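PDB 3DRF: oligopeptide-binding protein oppA, which captures oligopeptides, including those longer than three residues, and serves their uptake by the OppABCDF ABC transporter, closing around the peptide like a Venus flytrap. Local coordinates for residues Asp391-Asn396 / Asp405-Ser410; Trp49-Ser54 / Gly67-Leu72; Asn347-Gly352 / Glu423-Asn428; Leu309-Ala314 / Ile318-Arg323. All blocks are in the same frame, centred on the assembly; numbering follows the deposited sequence.

Contact 1 (Asp391-Asn396 / Asp405-Ser410)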
loop_
_atom_site.group_PDB
_atom_site.type_symbol
_atom_site.label_atom_id
_atom_site.label_comp_id
_atom_site.label_asym_id
_atom_site.label_seq_id
_atom_site.Cartn_x
_atom_site.Cartn_y
_atom_site.Cartn_z
ATOM N N ASP A 391 -24.494 17.021 -19.685
ATOM C CA ASP A 391 -23.497 16.405 -20.554
ATOM C C ASP A 391 -24.091 15.573 -21.692
ATOM O O ASP A 391 -23.427 14.946 -22.377
ATOM C CB ASP A 391 -22.507 15.547 -19.703
ATOM C CG ASP A 391 -21.221 15.238 -20.413
ATOM O OD1 ASP A 391 -20.628 16.098 -20.982
ATOM O OD2 ASP A 391 -20.885 14.087 -20.495
ATOM N N GLY A 392 -25.392 15.622 -21.873
ATOM C CA GLY A 392 -26.010 14.934 -22.994
ATOM C C GLY A 392 -26.314 13.461 -22.808
ATOM O O GLY A 392 -26.524 12.782 -23.734
ATOM N N TRP A 393 -26.238 12.982 -21.572
ATOM C CA TRP A 393 -26.576 11.595 -21.272
ATOM C C TRP A 393 -28.081 11.587 -20.882
ATOM O O TRP A 393 -28.394 11.669 -19.749
ATOM C CB TRP A 393 -25.650 11.065 -20.151
ATOM C CG TRP A 393 -24.257 10.717 -20.619
ATOM C CD1 TRP A 393 -23.133 11.481 -20.514
ATOM C CD2 TRP A 393 -23.887 9.545 -21.338
ATOM N NE1 TRP A 393 -22.089 10.851 -21.120
ATOM C CE2 TRP A 393 -22.497 9.660 -21.636
ATOM C CE3 TRP A 393 -24.585 8.425 -21.785
ATOM C CZ2 TRP A 393 -21.809 8.701 -22.313
ATOM C CZ3 TRP A 393 -23.898 7.457 -22.472
ATOM C CH2 TRP A 393 -22.492 7.610 -22.725
ATOM N N LYS A 394 -28.934 11.508 -21.895
ATOM C CA LYS A 394 -30.381 11.662 -21.719
ATOM C C LYS A 394 -31.023 10.378 -21.263
ATOM O O LYS A 394 -30.751 9.353 -21.772
ATOM C CB LYS A 394 -30.966 12.076 -23.066
ATOM C CG LYS A 394 -32.490 12.320 -23.029
ATOM C CD LYS A 394 -32.967 12.890 -24.424
ATOM C CE LYS A 394 -34.502 12.713 -24.589
ATOM N NZ LYS A 394 -35.273 13.494 -23.606
ATOM N N LEU A 395 -31.870 10.493 -20.294
ATOM C CA LEU A 395 -32.604 9.352 -19.793
ATOM C C LEU A 395 -33.600 8.751 -20.799
ATOM O O LEU A 395 -34.443 9.416 -21.321
ATOM C CB LEU A 395 -33.346 9.780 -18.519
ATOM C CG LEU A 395 -34.022 8.692 -17.714
ATOM C CD1 LEU A 395 -32.986 7.700 -17.087
ATOM C CD2 LEU A 395 -34.752 9.327 -16.570
ATOM N N ASN A 396 -33.469 7.463 -21.033
ATOM C CA ASN A 396 -34.485 6.703 -21.736
ATOM C C ASN A 396 -35.504 6.240 -20.699
ATOM O O ASN A 396 -35.239 5.366 -19.898
ATOM C CB ASN A 396 -33.835 5.501 -22.453
ATOM C CG ASN A 396 -34.827 4.678 -23.272
ATOM O OD1 ASN A 396 -35.991 4.640 -23.029
ATOM N ND2 ASN A 396 -34.317 4.005 -24.243
ATOM N N ASP A 405 -26.150 9.482 -28.024
ATOM C CA ASP A 405 -26.058 9.085 -29.417
ATOM C C ASP A 405 -26.161 7.580 -29.566
ATOM O O ASP A 405 -25.366 6.974 -30.248
ATOM C CB ASP A 405 -24.747 9.589 -30.021
ATOM C CG ASP A 405 -24.747 9.508 -31.570
ATOM O OD1 ASP A 405 -25.821 9.587 -32.222
ATOM O OD2 ASP A 405 -23.647 9.320 -32.096
ATOM N N GLY A 406 -27.155 6.990 -28.935
ATOM C CA GLY A 406 -27.369 5.560 -28.963
ATOM C C GLY A 406 -26.520 4.667 -28.032
ATOM O O GLY A 406 -26.871 3.545 -27.867
ATOM N N LYS A 407 -25.410 5.164 -27.509
ATOM C CA LYS A 407 -24.571 4.406 -26.533
ATOM C C LYS A 407 -25.297 4.367 -25.169
ATOM O O LYS A 407 -25.615 5.375 -24.659
ATOM C CB LYS A 407 -23.195 5.091 -26.392
ATOM C CG LYS A 407 -22.226 4.545 -25.325
ATOM C CD LYS A 407 -22.023 3.042 -25.244
ATOM C CE LYS A 407 -20.847 2.713 -24.266
ATOM N NZ LYS A 407 -20.323 1.282 -24.303
ATOM N N GLU A 408 -25.562 3.175 -24.635
ATOM C CA GLU A 408 -26.164 3.058 -23.300
ATOM C C GLU A 408 -25.085 3.227 -22.247
ATOM O O GLU A 408 -23.966 2.731 -22.401
ATOM C CB GLU A 408 -26.879 1.712 -23.089
ATOM C CG GLU A 408 -27.488 1.568 -21.682
ATOM C CD GLU A 408 -28.429 0.380 -21.534
ATOM O OE1 GLU A 408 -27.942 -0.762 -21.375
ATOM O OE2 GLU A 408 -29.661 0.593 -21.540
ATOM N N LEU A 409 -25.428 3.936 -21.180
ATOM C CA LEU A 409 -24.491 4.201 -20.087
ATOM C C LEU A 409 -24.434 2.974 -19.166
ATOM O O LEU A 409 -25.089 2.937 -18.121
ATOM C CB LEU A 409 -24.885 5.489 -19.356
ATOM C CG LEU A 409 -23.935 6.053 -18.310
ATOM C CD1 LEU A 409 -22.512 6.127 -18.828
ATOM C CD2 LEU A 409 -24.402 7.440 -17.877
ATOM N N SER A 410 -23.673 1.972 -19.601
ATOM C CA SER A 410 -23.533 0.701 -18.898
ATOM C C SER A 410 -22.056 0.493 -18.591
ATOM O O SER A 410 -21.203 0.784 -19.429
ATOM C CB SER A 410 -24.063 -0.452 -19.753
ATOM O OG SER A 410 -25.408 -0.213 -20.140
#

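Contact 2 (Trp49-Ser54 / Gly67-Leu72)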
loop_
_atom_site.group_PDB
_atom_site.type_symbol
_atom_site.label_atom_id
_atom_site.label_comp_id
_atom_site.label_asym_id
_atom_site.label_seq_id
_atom_site.Cartn_x
_atom_site.Cartn_y
_atom_site.Cartn_z
ATOM N N TRP A 49 9.430 -12.498 0.489
ATOM C CA TRP A 49 10.242 -11.844 1.524
ATOM C C TRP A 49 11.017 -10.633 1.028
ATOM O O TRP A 49 11.554 -9.890 1.793
ATOM C CB TRP A 49 11.195 -12.909 2.170
ATOM C CG TRP A 49 10.375 -13.969 2.972
ATOM C CD1 TRP A 49 9.856 -15.112 2.491
ATOM C CD2 TRP A 49 9.973 -13.870 4.343
ATOM N NE1 TRP A 49 9.172 -15.758 3.498
ATOM C CE2 TRP A 49 9.240 -15.021 4.644
ATOM C CE3 TRP A 49 10.192 -12.914 5.369
ATOM C CZ2 TRP A 49 8.711 -15.275 5.931
ATOM C CZ3 TRP A 49 9.633 -13.153 6.629
ATOM C CH2 TRP A 49 8.895 -14.336 6.891
ATOM N N LEU A 50 11.016 -10.455 -0.289
ATOM C CA LEU A 50 11.657 -9.259 -0.911
ATOM C C LEU A 50 10.614 -8.174 -1.126
ATOM O O LEU A 50 9.661 -8.351 -1.797
ATOM C CB LEU A 50 12.296 -9.614 -2.279
ATOM C CG LEU A 50 13.392 -10.703 -2.290
ATOM C CD1 LEU A 50 13.978 -10.808 -3.695
ATOM C CD2 LEU A 50 14.534 -10.401 -1.242
ATOM N N SER A 51 10.865 -7.054 -0.424
ATOM C CA SER A 51 9.935 -5.918 -0.484
ATOM C C SER A 51 9.600 -5.520 -1.913
ATOM O O SER A 51 8.434 -5.301 -2.247
ATOM C CB SER A 51 10.518 -4.721 0.272
ATOM O OG SER A 51 9.619 -3.636 0.347
ATOM N N GLY A 52 10.600 -5.452 -2.777
ATOM C CA GLY A 52 10.407 -4.949 -4.124
ATOM C C GLY A 52 9.441 -5.795 -4.929
ATOM O O GLY A 52 8.821 -5.316 -5.878
ATOM N N LEU A 53 9.310 -7.081 -4.603
ATOM C CA LEU A 53 8.466 -7.995 -5.380
ATOM C C LEU A 53 7.095 -8.291 -4.714
ATOM O O LEU A 53 6.347 -9.071 -5.208
ATOM C CB LEU A 53 9.204 -9.340 -5.548
ATOM C CG LEU A 53 10.634 -9.225 -6.183
ATOM C CD1 LEU A 53 11.217 -10.639 -6.482
ATOM C CD2 LEU A 53 10.637 -8.384 -7.502
ATOM N N SER A 54 6.844 -7.699 -3.558
ATOM C CA SER A 54 5.627 -7.963 -2.772
ATOM C C SER A 54 4.744 -6.724 -2.805
ATOM O O SER A 54 5.185 -5.695 -2.473
ATOM C CB SER A 54 6.084 -8.244 -1.332
ATOM O OG SER A 54 4.952 -8.379 -0.457
ATOM N N GLY A 67 11.534 -9.034 10.469
ATOM C CA GLY A 67 12.171 -7.791 10.078
ATOM C C GLY A 67 11.317 -6.956 9.126
ATOM O O GLY A 67 11.754 -5.933 8.725
ATOM N N GLY A 68 10.105 -7.374 8.811
ATOM C CA GLY A 68 9.226 -6.573 7.936
ATOM C C GLY A 68 9.761 -6.394 6.510
ATOM O O GLY A 68 9.796 -5.325 5.994
ATOM N N GLN A 69 10.241 -7.490 5.967
ATOM C CA GLN A 69 10.959 -7.541 4.645
ATOM C C GLN A 69 12.258 -6.707 4.700
ATOM O O GLN A 69 12.633 -6.049 3.797
ATOM C CB GLN A 69 9.999 -7.162 3.493
ATOM C CG GLN A 69 8.816 -8.111 3.426
ATOM C CD GLN A 69 7.662 -7.587 2.570
ATOM O OE1 GLN A 69 7.122 -8.292 1.768
ATOM N NE2 GLN A 69 7.349 -6.336 2.738
ATOM N N ASP A 70 12.920 -6.861 5.834
ATOM C CA ASP A 70 14.292 -6.405 6.076
ATOM C C ASP A 70 14.486 -4.877 5.966
ATOM O O ASP A 70 15.381 -4.359 5.386
ATOM C CB ASP A 70 15.289 -7.243 5.241
ATOM C CG ASP A 70 15.201 -8.719 5.610
ATOM O OD1 ASP A 70 15.106 -8.968 6.820
ATOM O OD2 ASP A 70 15.206 -9.524 4.732
ATOM N N GLY A 71 13.560 -4.224 6.633
ATOM C CA GLY A 71 13.647 -2.792 6.866
ATOM C C GLY A 71 14.860 -2.421 7.702
ATOM O O GLY A 71 15.249 -3.161 8.605
ATOM N N LEU A 72 15.467 -1.281 7.384
ATOM C CA LEU A 72 16.754 -0.876 7.981
ATOM C C LEU A 72 16.704 0.174 9.099
ATOM O O LEU A 72 17.545 0.180 9.919
ATOM C CB LEU A 72 17.678 -0.315 6.873
ATOM C CG LEU A 72 18.218 -1.341 5.887
ATOM C CD1 LEU A 72 18.986 -0.607 4.828
ATOM C CD2 LEU A 72 19.134 -2.414 6.631
HETATM O O HOH W 1 13.315 -7.039 1.287
HETATM O O HOH W 2 12.634 -10.526 4.343
#

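Contact 3 (Asn347-Gly352 / Glu423-Asn428)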
loop_
_atom_site.group_PDB
_atom_site.type_symbol
_atom_site.label_atom_id
_atom_site.label_comp_id
_atom_site.label_asym_id
_atom_site.label_seq_id
_atom_site.Cartn_x
_atom_site.Cartn_y
_atom_site.Cartn_z
ATOM N N ASN A 347 -22.209 4.345 8.469
ATOM C CA ASN A 347 -23.112 4.412 9.653
ATOM C C ASN A 347 -23.716 3.036 9.945
ATOM O O ASN A 347 -23.778 2.637 11.058
ATOM C CB ASN A 347 -24.223 5.482 9.443
ATOM C CG ASN A 347 -23.689 6.904 9.449
ATOM O OD1 ASN A 347 -22.634 7.148 9.873
ATOM N ND2 ASN A 347 -24.486 7.829 8.980
ATOM N N LYS A 348 -24.125 2.329 8.912
ATOM C CA LYS A 348 -24.791 1.033 9.067
ATOM C C LYS A 348 -23.853 -0.091 9.490
ATOM O O LYS A 348 -24.239 -0.934 10.237
ATOM C CB LYS A 348 -25.452 0.653 7.747
ATOM C CG LYS A 348 -26.210 -0.717 7.818
ATOM C CD LYS A 348 -27.180 -0.887 6.610
ATOM C CE LYS A 348 -27.894 -2.258 6.627
ATOM N NZ LYS A 348 -28.718 -2.337 5.436
ATOM N N PHE A 349 -22.635 -0.091 8.964
ATOM C CA PHE A 349 -21.768 -1.271 9.074
ATOM C C PHE A 349 -20.463 -1.096 9.831
ATOM O O PHE A 349 -19.944 -2.062 10.270
ATOM C CB PHE A 349 -21.429 -1.834 7.669
ATOM C CG PHE A 349 -22.624 -2.307 6.856
ATOM C CD1 PHE A 349 -23.293 -3.486 7.192
ATOM C CD2 PHE A 349 -23.044 -1.618 5.726
ATOM C CE1 PHE A 349 -24.340 -3.911 6.450
ATOM C CE2 PHE A 349 -24.090 -2.060 4.987
ATOM C CZ PHE A 349 -24.725 -3.235 5.345
ATOM N N SER A 350 -19.901 0.107 9.914
ATOM C CA SER A 350 -18.469 0.251 10.323
ATOM C C SER A 350 -18.229 0.421 11.838
ATOM O O SER A 350 -17.123 0.583 12.252
ATOM C CB SER A 350 -17.757 1.395 9.557
ATOM O OG SER A 350 -17.985 2.643 10.181
ATOM N N ASN A 351 -19.295 0.445 12.639
ATOM C CA ASN A 351 -19.137 0.598 14.109
ATOM C C ASN A 351 -18.311 1.809 14.506
ATOM O O ASN A 351 -17.570 1.776 15.425
ATOM C CB ASN A 351 -18.588 -0.696 14.731
ATOM C CG ASN A 351 -19.539 -1.805 14.578
ATOM O OD1 ASN A 351 -20.673 -1.682 14.976
ATOM N ND2 ASN A 351 -19.131 -2.857 13.982
ATOM N N GLY A 352 -18.477 2.885 13.740
ATOM C CA GLY A 352 -17.774 4.126 14.016
ATOM C C GLY A 352 -16.312 4.202 13.569
ATOM O O GLY A 352 -15.720 5.227 13.744
ATOM N N GLU A 423 -21.295 -8.126 -0.395
ATOM C CA GLU A 423 -22.272 -8.268 -1.488
ATOM C C GLU A 423 -23.407 -7.226 -1.354
ATOM O O GLU A 423 -23.763 -6.579 -2.308
ATOM C CB GLU A 423 -22.913 -9.679 -1.511
ATOM C CG GLU A 423 -22.021 -10.836 -1.713
ATOM C CD GLU A 423 -22.024 -11.310 -3.129
ATOM O OE1 GLU A 423 -22.655 -10.670 -4.018
ATOM O OE2 GLU A 423 -21.330 -12.326 -3.267
ATOM N N THR A 424 -23.892 -7.092 -0.145
ATOM C CA THR A 424 -24.948 -6.135 0.180
ATOM C C THR A 424 -24.502 -4.701 -0.177
ATOM O O THR A 424 -25.194 -3.958 -0.794
ATOM C CB THR A 424 -25.315 -6.229 1.686
ATOM O OG1 THR A 424 -25.882 -7.523 1.930
ATOM C CG2 THR A 424 -26.359 -5.187 2.061
ATOM N N ILE A 425 -23.294 -4.356 0.211
ATOM C CA ILE A 425 -22.775 -3.001 -0.001
ATOM C C ILE A 425 -22.579 -2.738 -1.495
ATOM O O ILE A 425 -23.008 -1.726 -1.953
ATOM C CB ILE A 425 -21.459 -2.773 0.800
ATOM C CG1 ILE A 425 -21.794 -2.726 2.286
ATOM C CG2 ILE A 425 -20.785 -1.486 0.337
ATOM C CD1 ILE A 425 -20.554 -2.867 3.169
ATOM N N ALA A 426 -21.989 -3.675 -2.220
ATOM C CA ALA A 426 -21.816 -3.499 -3.670
ATOM C C ALA A 426 -23.166 -3.352 -4.398
ATOM O O ALA A 426 -23.318 -2.523 -5.213
ATOM C CB ALA A 426 -20.996 -4.671 -4.237
ATOM N N GLN A 427 -24.151 -4.180 -4.055
ATOM C CA GLN A 427 -25.491 -4.069 -4.646
ATOM C C GLN A 427 -26.156 -2.736 -4.272
ATOM O O GLN A 427 -26.817 -2.141 -5.072
ATOM C CB GLN A 427 -26.352 -5.257 -4.205
ATOM C CG GLN A 427 -25.988 -6.558 -4.819
ATOM C CD GLN A 427 -26.012 -6.566 -6.318
ATOM O OE1 GLN A 427 -26.717 -5.836 -6.963
ATOM N NE2 GLN A 427 -25.299 -7.496 -6.837
ATOM N N ASN A 428 -25.927 -2.296 -3.046
ATOM C CA ASN A 428 -26.370 -0.967 -2.604
ATOM C C ASN A 428 -25.842 0.189 -3.519
ATOM O O ASN A 428 -26.608 1.022 -3.915
ATOM C CB ASN A 428 -25.991 -0.714 -1.142
ATOM C CG ASN A 428 -25.950 0.751 -0.775
ATOM O OD1 ASN A 428 -26.938 1.340 -0.426
ATOM N ND2 ASN A 428 -24.789 1.327 -0.856
#

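Contact 4 (Leu309-Ala314 / Ile318-Arg323)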
loop_
_atom_site.group_PDB
_atom_site.type_symbol
_atom_site.label_atom_id
_atom_site.label_comp_id
_atom_site.label_asym_id
_atom_site.label_seq_id
_atom_site.Cartn_x
_atom_site.Cartn_y
_atom_site.Cartn_z
ATOM N N LEU A 309 -9.167 4.211 -17.298
ATOM C CA LEU A 309 -9.067 5.266 -18.313
ATOM C C LEU A 309 -7.926 5.090 -19.304
ATOM O O LEU A 309 -7.707 5.916 -20.098
ATOM C CB LEU A 309 -8.884 6.622 -17.601
ATOM C CG LEU A 309 -10.043 6.984 -16.647
ATOM C CD1 LEU A 309 -9.647 8.294 -15.898
ATOM C CD2 LEU A 309 -11.410 7.187 -17.336
ATOM N N GLY A 310 -7.196 4.003 -19.206
ATOM C CA GLY A 310 -6.074 3.806 -20.110
ATOM C C GLY A 310 -5.394 2.455 -19.962
ATOM O O GLY A 310 -5.975 1.506 -19.577
ATOM N N HIS A 311 -4.122 2.435 -20.347
ATOM C CA HIS A 311 -3.260 1.250 -20.245
ATOM C C HIS A 311 -1.847 1.662 -19.765
ATOM O O HIS A 311 -1.518 2.827 -19.773
ATOM C CB HIS A 311 -3.245 0.482 -21.597
ATOM C CG HIS A 311 -2.344 1.083 -22.629
ATOM N ND1 HIS A 311 -2.751 2.079 -23.497
ATOM C CD2 HIS A 311 -1.092 0.746 -22.998
ATOM C CE1 HIS A 311 -1.751 2.361 -24.306
ATOM N NE2 HIS A 311 -0.743 1.566 -24.031
ATOM N N TYR A 312 -1.039 0.669 -19.384
ATOM C CA TYR A 312 0.372 0.876 -18.994
ATOM C C TYR A 312 1.287 0.327 -20.085
ATOM O O TYR A 312 1.175 -0.814 -20.472
ATOM C CB TYR A 312 0.635 0.201 -17.655
ATOM C CG TYR A 312 2.002 0.570 -17.121
ATOM C CD1 TYR A 312 2.212 1.789 -16.489
ATOM C CD2 TYR A 312 3.069 -0.255 -17.298
ATOM C CE1 TYR A 312 3.465 2.140 -16.003
ATOM C CE2 TYR A 312 4.351 0.082 -16.805
ATOM C CZ TYR A 312 4.541 1.297 -16.187
ATOM O OH TYR A 312 5.805 1.593 -15.719
ATOM N N ASP A 313 2.141 1.195 -20.579
ATOM C CA ASP A 313 3.158 0.906 -21.592
ATOM C C ASP A 313 4.432 0.537 -20.837
ATOM O O ASP A 313 5.084 1.350 -20.296
ATOM C CB ASP A 313 3.372 2.168 -22.457
ATOM C CG ASP A 313 4.519 2.062 -23.463
ATOM O OD1 ASP A 313 5.316 1.176 -23.424
ATOM O OD2 ASP A 313 4.577 2.988 -24.230
ATOM N N ALA A 314 4.705 -0.767 -20.810
ATOM C CA ALA A 314 5.853 -1.313 -20.085
ATOM C C ALA A 314 7.182 -0.950 -20.747
ATOM O O ALA A 314 8.107 -0.651 -20.080
ATOM C CB ALA A 314 5.734 -2.845 -20.007
ATOM N N ILE A 318 5.269 4.008 -18.778
ATOM C CA ILE A 318 4.345 5.161 -18.783
ATOM C C ILE A 318 2.861 4.745 -18.904
ATOM O O ILE A 318 2.486 3.933 -19.715
ATOM C CB ILE A 318 4.778 6.186 -19.918
ATOM C CG1 ILE A 318 3.968 7.509 -19.927
ATOM C CG2 ILE A 318 4.642 5.540 -21.333
ATOM C CD1 ILE A 318 4.317 8.480 -21.117
ATOM N N ASN A 319 2.057 5.394 -18.073
ATOM C CA ASN A 319 0.595 5.322 -18.196
ATOM C C ASN A 319 0.142 6.156 -19.387
ATOM O O ASN A 319 0.611 7.219 -19.623
ATOM C CB ASN A 319 -0.041 5.809 -16.863
ATOM C CG ASN A 319 0.070 4.759 -15.788
ATOM O OD1 ASN A 319 -0.563 3.781 -15.857
ATOM N ND2 ASN A 319 0.897 4.998 -14.820
ATOM N N VAL A 320 -0.735 5.538 -20.140
ATOM C CA VAL A 320 -1.291 6.132 -21.344
ATOM C C VAL A 320 -2.834 6.195 -21.209
ATOM O O VAL A 320 -3.495 5.205 -21.183
ATOM C CB VAL A 320 -0.921 5.317 -22.598
ATOM C CG1 VAL A 320 -1.403 6.057 -23.862
ATOM C CG2 VAL A 320 0.631 5.127 -22.729
ATOM N N GLN A 321 -3.364 7.404 -21.141
ATOM C CA GLN A 321 -4.790 7.615 -20.836
ATOM C C GLN A 321 -5.630 7.629 -22.144
ATOM O O GLN A 321 -6.137 8.623 -22.518
ATOM C CB GLN A 321 -4.918 8.956 -20.053
ATOM C CG GLN A 321 -6.340 9.156 -19.440
ATOM C CD GLN A 321 -6.397 10.421 -18.592
ATOM O OE1 GLN A 321 -5.460 10.848 -18.029
ATOM N NE2 GLN A 321 -7.568 11.015 -18.569
ATOM N N ASP A 322 -5.724 6.483 -22.785
ATOM C CA ASP A 322 -6.291 6.362 -24.151
ATOM C C ASP A 322 -7.485 5.402 -24.238
ATOM O O ASP A 322 -7.863 5.018 -25.313
ATOM C CB ASP A 322 -5.179 5.971 -25.156
ATOM C CG ASP A 322 -4.602 4.596 -24.932
ATOM O OD1 ASP A 322 -4.868 3.942 -23.974
ATOM O OD2 ASP A 322 -3.780 4.227 -25.762
ATOM N N ARG A 323 -8.055 5.010 -23.124
ATOM C CA ARG A 323 -9.174 4.067 -23.185
ATOM C C ARG A 323 -10.448 4.769 -23.621
ATOM O O ARG A 323 -10.801 5.766 -23.117
ATOM C CB ARG A 323 -9.372 3.407 -21.811
ATOM C CG ARG A 323 -10.434 2.258 -21.795
ATOM C CD ARG A 323 -10.375 1.403 -20.539
ATOM N NE ARG A 323 -11.404 0.374 -20.562
ATOM C CZ ARG A 323 -12.582 0.463 -19.981
ATOM N NH1 ARG A 323 -12.916 1.537 -19.282
ATOM N NH2 ARG A 323 -13.460 -0.531 -20.135
HETATM O O HOH W 3 -9.653 7.712 -21.405
#

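Contact 1 (Asp391-Asn396 / Asp405-Ser410)
Trp393 and Leu409 lie across from each other with CA atoms 7.8 Å apart, too far for backbone pairing, because strand 401-404 runs antiparallel between strands 394-396 and 407-414. Side chains therefore make the contact, and Trp393 carries most of it. Its CG stands anti to its own carbonyl carbon (chi1 -77°), which sends the six-membered end of the indole across toward the second segment. There Leu409 CD1 sits over one face, 4.1 Å from the centroid of the six-membered ring and only 9° off its normal, a CH-pi contact. The leucine backs this up with CB, 3.8 Å from Trp393 CZ3, while its CD2 lies by the ring-fusion side, near CE3. At the edge of the indole, close to its plane, the backbone Lys407 O approaches CZ3 to 3.5 Å. Lys407 CG lies 4.0 Å from Trp393 CH2, and a bend at chi2 then leads the rest of that chain away. The indole packs where helix 381-390 passes into the sheet: a Schellman motif with Gly392 at positive phi ends the helix, and Trp393 follows directly. On the other side of the contact, Leu409 is the centre of an inverse gamma turn. The indole's polar edge is fixed elsewhere, NE1 hydrogen-bonding to Asp329 OD2, and Pro326 packs on Trp393, Lys407 and Leu409 alike.

Contact 2 (Trp49-Ser54 / Gly67-Leu72)
Trp49 and Gln69 bring the two loops together, their CA atoms 5.4 Å apart, without any beta pairing. Segment 49-54 winds into a short 3-10 turn over residues 51-53. From Gly68 to Asp70 the other backbone is left-handed, and the bond from Gly71 N to Gly67 O (3.2 Å) closes a single left-handed helical turn. Gln69, buried on this turn, reaches across with CG anti to its carbonyl carbon (chi1 -60°) and the chain extended beyond. Its CB lies 3.6 Å from Trp49 O and 4.1 Å from Ser51 CB; CG also passes close to Trp49 O, and the amide end arrives beside the hydroxyl of Ser54. Both loops flank helix 57-62, whose Phe59 and Ala60 also touch Gln69, and Phe59 meets the Trp49 ring edge-to-face. Cutting Gln69 back to an alanine would keep CB beside Trp49 O, but would probably leave a gap where CG and the amide had lain, and Ser54 without its amide neighbour. Two waters complete the junction. Water 1 accepts a hydrogen bond from Ser51 N at 3.0 Å and lies 2.8 Å from Gln69 O, so it joins the two backbones. Water 2 lies 2.8 Å from both Trp49 O and Asp70 OD2, at the edge of the indole and in its plane. The indole NE1 is held by Thr215 O and Asp70 OD1 by Thr221 OG1.

Contact 3 (Asn347-Gly352 / Glu423-Asn428)
Phe349 and Ile425 meet where the C-terminal end of helix 342-349 packs against the start of helix 422-435, a small helix-helix contact at the protein surface, with the CA atoms of the two residues 9.3 Å apart. Phe349 is the last helical residue before the chain turns away through Asn351, which has positive phi. The CB of Phe349 points toward the second helix, and CG, anti to the carbonyl carbon (chi1 -62°), continues outward and carries the ring across. The CD2 side of the ring does the touching. CD2 lies 3.8 Å from Ile425 CD1, while CE2 comes within 3.6 Å of Ile425 CG1. The approach is oblique, neither squarely over the face nor at the edge, with the two side chains sliding past each other in opposite directions. Ile425 can run along the ring because its CG1 branch is likewise anti to its carbonyl carbon and continues extended to CD1 (chi2 165°). The ring is also covered from within its own helix, since Lys348 CG stands 3.7 Å above the plane of Phe349, over its centre. With the ring of Phe349 cut back to an alanine, a gap is likely to open between the helices, leaving Ile425 CG1 and the aliphatic part of Lys348 without their aromatic partner. Around this apolar centre, Val345 packs on Ile425, Asn421 touches Phe349, and Asn428 ND2 hydrogen-bonds to Asn341 OD1. At the far tip of the ring, Phe349 CZ reaches the methyl CG2 of Thr424 at 4.2 Å, the threonine side chain crossing at about a right angle.

Contact 4 (Leu309-Ala314 / Ile318-Arg323)
His311 (chi1 79°) and Asp322 (chi1 66°) both place CG between the backbone N and the carbonyl carbon, and these torsions bring imidazole and carboxylate together beside the antiparallel beta hairpin of strands 311-313 and 318-320. His311 ND1 donates to the syn side of Asp322 OD1 at 2.9 Å, with the oxygen almost in the ring plane; the carboxylate is likely to polarise the imidazole. Val320 CB lies over one ring face, 3.5 Å from His311 CE1. His311 and Val320 form a hydrogen-bonded pair, Val320 N to His311 O being 2.8 Å. Asp313 and Ile318 form another, Asp313 N 2.9 Å from Ile318 O. Between them Tyr312 and Asn319 are a non-hydrogen-bonded pair on the other face of the sheet, where Asn319 OD1 meets the tyrosine edge at CD1 (3.5 Å) while accepting a hydrogen bond from His495 ND1; Asn319 ND2 hydrogen-bonds to Ala487 O and Tyr312 OH to Ala488 O. Gly310 CA presses to 3.1 Å from Val320 O, where a CB would clash, and Gln321 centres an inverse gamma turn. Arg323 N reaches Leu309 O from above the carbonyl plane, and water 3 joins that oxygen, at 3.0 Å, to Arg323 O.

In the fold
Contact 2 comes first along the chain, then contact 4; contact 3 joins segments 71 residues apart, and contact 1 forms within that interval. Strands 394-396 and 407-414 of contact 1 belong to one mixed sheet, and helix 422-435 of contact 3 follows strand 407-414 directly, although the two contacts' centres lie 29 Å apart. The separate two-stranded hairpin of contact 4, after strand 292-307, is about 8 Å from contact 1 at the nearest atoms. Contact 2 lies across the chain's centre from contacts 1 and 3, 48 Å and 34 Å away between centres. Contacts 1, 2 and 4 join parts close in sequence and contact 3 distant ones, none touching another in this peptide-enclosing receptor.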